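Local structure of thioredoxin family protein (Pseudomonas aeruginosa, 1Z6N) at residues A[129-134]-A[143-148]; A[34-39]-A[73-78]. The protein is of unknown function but belongs to the thioredoxin family, and may therefore take part in thiol-disulfide chemistry. One frame throughout, in Å; residues are numbered along the deposited sequence.

In the fold
From the N terminus, helix 23-39 comes first, and its last turns meet helix 67-82 in interaction 2. That contact closes a long excursion through helix 43-50 and strand 56-61, so it ties an N-terminal helix to the helix that follows the first strand of the sheet. The chain then completes the sheet with strands 86-91, 113-117 and 123-128. Directly after the last of these, interaction 1 closes a short helical hairpin between 129-134 and 143-148. The two contacts follow in series, neither nested nor crossed. They touch in space, with K35 NZ probably hydrogen-bonded to A147 O, and helix 67-82, which supplies one side of interaction 2, also packs against interaction 1 with its first turns.

Interaction 1. Residues A[129-134]-A[143-148]; sequences ERPQAV and AAYKAG
129-134 lies along one side of the Y145 ring, with V134, P131 and R130 meeting it in order from CB to hydroxyl. V134 sits at the base, its CG1 over one ring face in a CH-pi contact 4.2 Å from the centroid of the Y145 ring. Its second methyl also packs here, V134 CG2 lying 3.6 Å from Y145 CD1. Farther out, P131 CD approaches Y145 CE1 at 3.8 Å. R130 runs across the outer end of the ring at about a right angle: its CG is 3.4 Å from Y145 OH, and its NE is 3.6 Å from Y145 CE2. Ring and guanidinium planes are 65° apart, so the two do not stack.

Y145 reaches across because its CG stands anti to the backbone N (chi1 162°), carrying the ring away from its own helix. No hydrogen bond joins the two segments. Instead the polar ends share a partner: D68 OD1 bonds to Y145 OH and forms a salt bridge with R130 NE, while N72 ND2 also bonds to Y145 OH. The hydroxyl thus has two partners within a largely apolar contact. E129 CD lies 4.2 Å above the centre of the R130 guanidinium.

Behind the ring, G148 ends the Y145 helix in a Schellman motif, with G148 N bonded to Y145 O at 2.8 Å; P131 is the N-cap residue of helix 132-137. The contact therefore joins the exit from edge strand 123-128 to helix 139-146, against the start of helix 67-82, while P131 also packs on helix 151-164.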
# COMPACT_ATOMS: atom_id res chain seq x y z
N GLU A 129 1.52 -0.11 -8.04
CA GLU A 129 0.80 1.03 -8.59
C GLU A 129 -0.72 1.07 -8.36
O GLU A 129 -1.23 2.03 -7.77
CB GLU A 129 1.13 1.25 -10.08
CG GLU A 129 0.85 2.67 -10.56
CD GLU A 129 1.39 2.97 -11.95
OE1 GLU A 129 1.27 2.10 -12.83
OE2 GLU A 129 1.93 4.07 -12.16
N ARG A 130 -1.43 0.05 -8.85
CA ARG A 130 -2.89 0.03 -8.81
C ARG A 130 -3.38 -1.39 -8.54
O ARG A 130 -2.67 -2.34 -8.87
CB ARG A 130 -3.46 0.53 -10.14
CG ARG A 130 -3.17 1.98 -10.35
CD ARG A 130 -3.58 2.46 -11.72
NE ARG A 130 -3.02 3.79 -11.91
CZ ARG A 130 -2.48 4.26 -13.03
NH1 ARG A 130 -2.44 3.51 -14.13
NH2 ARG A 130 -1.98 5.49 -13.04
N PRO A 131 -4.58 -1.53 -7.94
CA PRO A 131 -5.12 -2.88 -7.73
C PRO A 131 -5.35 -3.64 -9.03
O PRO A 131 -5.57 -3.03 -10.08
CB PRO A 131 -6.45 -2.64 -6.98
CG PRO A 131 -6.35 -1.24 -6.44
CD PRO A 131 -5.46 -0.48 -7.38
N GLN A 132 -5.32 -4.96 -8.93
CA GLN A 132 -5.50 -5.83 -10.10
C GLN A 132 -6.81 -5.53 -10.84
O GLN A 132 -6.87 -5.61 -12.08
CB GLN A 132 -5.44 -7.31 -9.69
CG GLN A 132 -5.34 -8.28 -10.89
CD GLN A 132 -4.09 -7.99 -11.71
OE1 GLN A 132 -2.97 -8.02 -11.19
NE2 GLN A 132 -4.28 -7.72 -13.00
N ALA A 133 -7.87 -5.21 -10.10
CA ALA A 133 -9.18 -4.96 -10.73
C ALA A 133 -9.13 -3.69 -11.59
O ALA A 133 -9.84 -3.58 -12.59
CB ALA A 133 -10.31 -4.86 -9.69
N VAL A 134 -8.27 -2.75 -11.18
CA VAL A 134 -8.06 -1.51 -11.94
C VAL A 134 -7.19 -1.76 -13.17
O VAL A 134 -7.53 -1.32 -14.27
CB VAL A 134 -7.50 -0.38 -11.06
CG1 VAL A 134 -7.29 0.87 -11.89
CG2 VAL A 134 -8.47 -0.10 -9.93
N ALA A 143 -11.29 6.33 -14.17
CA ALA A 143 -12.15 7.35 -13.61
C ALA A 143 -12.67 6.95 -12.24
O ALA A 143 -12.50 7.69 -11.28
CB ALA A 143 -13.31 7.67 -14.57
N ALA A 144 -13.28 5.77 -12.15
CA ALA A 144 -13.83 5.26 -10.88
C ALA A 144 -12.73 5.02 -9.86
O ALA A 144 -12.89 5.31 -8.67
CB ALA A 144 -14.60 3.98 -11.12
N TYR A 145 -11.61 4.49 -10.32
CA TYR A 145 -10.44 4.33 -9.47
C TYR A 145 -9.92 5.66 -8.88
O TYR A 145 -9.71 5.76 -7.67
CB TYR A 145 -9.34 3.60 -10.24
CG TYR A 145 -7.97 3.75 -9.63
CD1 TYR A 145 -7.64 3.08 -8.45
CD2 TYR A 145 -7.01 4.55 -10.24
CE1 TYR A 145 -6.37 3.22 -7.89
CE2 TYR A 145 -5.74 4.69 -9.68
CZ TYR A 145 -5.43 4.02 -8.51
OH TYR A 145 -4.17 4.14 -7.95
N LYS A 146 -9.72 6.67 -9.74
CA LYS A 146 -9.20 7.99 -9.31
C LYS A 146 -10.19 8.67 -8.37
O LYS A 146 -9.82 9.55 -7.57
CB LYS A 146 -8.90 8.89 -10.51
CG LYS A 146 -7.64 8.54 -11.30
CD LYS A 146 -7.54 9.40 -12.57
CE LYS A 146 -6.44 8.92 -13.51
NZ LYS A 146 -6.56 9.62 -14.82
N ALA A 147 -11.45 8.26 -8.47
CA ALA A 147 -12.50 8.70 -7.57
C ALA A 147 -12.61 7.88 -6.28
O ALA A 147 -13.46 8.16 -5.43
CB ALA A 147 -13.85 8.73 -8.30
N GLY A 148 -11.78 6.85 -6.12
CA GLY A 148 -11.81 6.04 -4.90
C GLY A 148 -12.72 4.81 -4.87
O GLY A 148 -12.94 4.21 -3.81

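Interaction 2. Residues A[34-39]-A[73-78]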
# COMPACT_ATOMS: atom_id res chain seq x y z
N GLN A 34 -11.74 9.13 4.46
CA GLN A 34 -13.12 9.33 4.89
C GLN A 34 -14.11 8.52 4.06
O GLN A 34 -15.12 8.04 4.59
CB GLN A 34 -13.48 10.82 4.89
CG GLN A 34 -14.83 11.15 5.51
CD GLN A 34 -15.07 12.63 5.51
OE1 GLN A 34 -16.21 13.09 5.36
NE2 GLN A 34 -14.00 13.41 5.65
N LYS A 35 -13.85 8.38 2.76
CA LYS A 35 -14.72 7.59 1.87
C LYS A 35 -14.77 6.14 2.30
O LYS A 35 -15.85 5.54 2.44
CB LYS A 35 -14.30 7.70 0.40
CG LYS A 35 -15.11 6.78 -0.54
CD LYS A 35 -14.82 7.09 -2.00
CE LYS A 35 -15.66 6.23 -2.93
NZ LYS A 35 -15.75 6.91 -4.26
N LEU A 36 -13.59 5.57 2.52
CA LEU A 36 -13.47 4.20 2.99
C LEU A 36 -14.11 4.06 4.37
O LEU A 36 -14.86 3.11 4.61
CB LEU A 36 -11.99 3.80 3.01
CG LEU A 36 -11.62 2.33 2.85
CD1 LEU A 36 -12.42 1.63 1.76
CD2 LEU A 36 -10.12 2.28 2.56
N GLU A 37 -13.87 5.03 5.24
CA GLU A 37 -14.41 5.03 6.60
C GLU A 37 -15.93 5.18 6.70
O GLU A 37 -16.56 4.61 7.60
CB GLU A 37 -13.72 6.09 7.47
CG GLU A 37 -12.29 5.69 7.83
CD GLU A 37 -11.52 6.73 8.61
OE1 GLU A 37 -12.06 7.83 8.89
OE2 GLU A 37 -10.35 6.44 8.95
N SER A 38 -16.53 5.93 5.77
CA SER A 38 -17.99 6.11 5.77
C SER A 38 -18.71 5.00 4.99
O SER A 38 -19.78 4.54 5.40
CB SER A 38 -18.38 7.48 5.23
OG SER A 38 -17.93 7.65 3.89
N ASN A 39 -18.14 4.58 3.86
CA ASN A 39 -18.73 3.49 3.07
C ASN A 39 -18.52 2.12 3.72
O ASN A 39 -19.36 1.22 3.58
CB ASN A 39 -18.21 3.50 1.63
CG ASN A 39 -18.69 4.72 0.83
OD1 ASN A 39 -19.61 5.42 1.23
ND2 ASN A 39 -18.06 4.95 -0.33
N LEU A 73 -2.42 4.03 -0.57
CA LEU A 73 -1.84 4.04 0.77
C LEU A 73 -2.85 4.50 1.82
O LEU A 73 -2.79 4.02 2.95
CB LEU A 73 -0.55 4.86 0.81
CG LEU A 73 0.54 4.31 -0.12
CD1 LEU A 73 1.82 5.15 0.02
CD2 LEU A 73 0.83 2.83 0.15
N ALA A 74 -3.80 5.37 1.44
CA ALA A 74 -4.91 5.65 2.37
C ALA A 74 -5.64 4.34 2.72
O ALA A 74 -6.01 4.10 3.88
CB ALA A 74 -5.88 6.67 1.79
N ALA A 75 -5.85 3.49 1.72
CA ALA A 75 -6.55 2.21 1.94
C ALA A 75 -5.73 1.26 2.81
O ALA A 75 -6.26 0.66 3.75
CB ALA A 75 -6.91 1.56 0.60
N LEU A 76 -4.44 1.13 2.49
CA LEU A 76 -3.58 0.22 3.25
C LEU A 76 -3.36 0.71 4.68
O LEU A 76 -3.28 -0.10 5.61
CB LEU A 76 -2.27 -0.07 2.51
CG LEU A 76 -2.44 -0.83 1.18
CD1 LEU A 76 -1.09 -1.01 0.51
CD2 LEU A 76 -3.12 -2.20 1.39
N ASP A 77 -3.30 2.02 4.87
CA ASP A 77 -3.25 2.56 6.23
C ASP A 77 -4.52 2.26 7.02
O ASP A 77 -4.47 1.92 8.21
CB ASP A 77 -2.99 4.06 6.20
CG ASP A 77 -3.11 4.69 7.58
OD1 ASP A 77 -2.19 4.44 8.40
OD2 ASP A 77 -4.11 5.39 7.83
N PHE A 78 -5.67 2.35 6.35
CA PHE A 78 -6.93 1.98 7.00
C PHE A 78 -6.86 0.53 7.48
O PHE A 78 -7.23 0.23 8.62
CB PHE A 78 -8.09 2.24 6.05
CG PHE A 78 -9.44 1.95 6.64
CD1 PHE A 78 -9.90 2.63 7.77
CD2 PHE A 78 -10.29 1.03 6.04
CE1 PHE A 78 -11.18 2.36 8.30
CE2 PHE A 78 -11.56 0.76 6.56
CZ PHE A 78 -11.99 1.43 7.69
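L36 and F78 carry most of this helix-helix packing, which sets the end of helix 23-39 against the middle of helix 67-82 in a thioredoxin-family α/β fold. The two segments cross at -48°, their axes 10.1 Å apart at closest approach, and helix 67-82 is the one that begins with a CxxC sequence of thioredoxin type.

The apolar contacts come first. L36 points toward helix 67-82, with CD2 against the backbone, 3.6 Å from A75 CA, and beside the small side chain of A75, whose CB is 3.8 Å from L36 CD2. The same leucine meets the ring of F78, where L36 CG is 3.7 Å from F78 CD2. F78 reaches back to it with CG anti to the backbone N (chi1 -177°); L36 and E37 both come obliquely from the same side of its ring, L36 at CD2 and E37 at CE1. For E37 the touching is done by the aliphatic part of the chain, E37 CG lying 3.5 Å from F78 CE1. L151 packs on both L36 and A75, and L41 on both L36 and F78.

The polar contacts lie at the margin. E37 extends beyond CG, so its carboxylate passes the ring at a slant, and OE2 forms a salt bridge with R81 NH2. D77 OD2 is paired with R81 NE, so one arginine lies between two acids and probably offsets their mutual repulsion.

Within helix 23-39, Q34 O accepts two bonds, reached from opposite faces of its plane by S38 N and S38 OG, the latter at 2.9 Å from Q34 O and tilted 25° from the carbonyl plane.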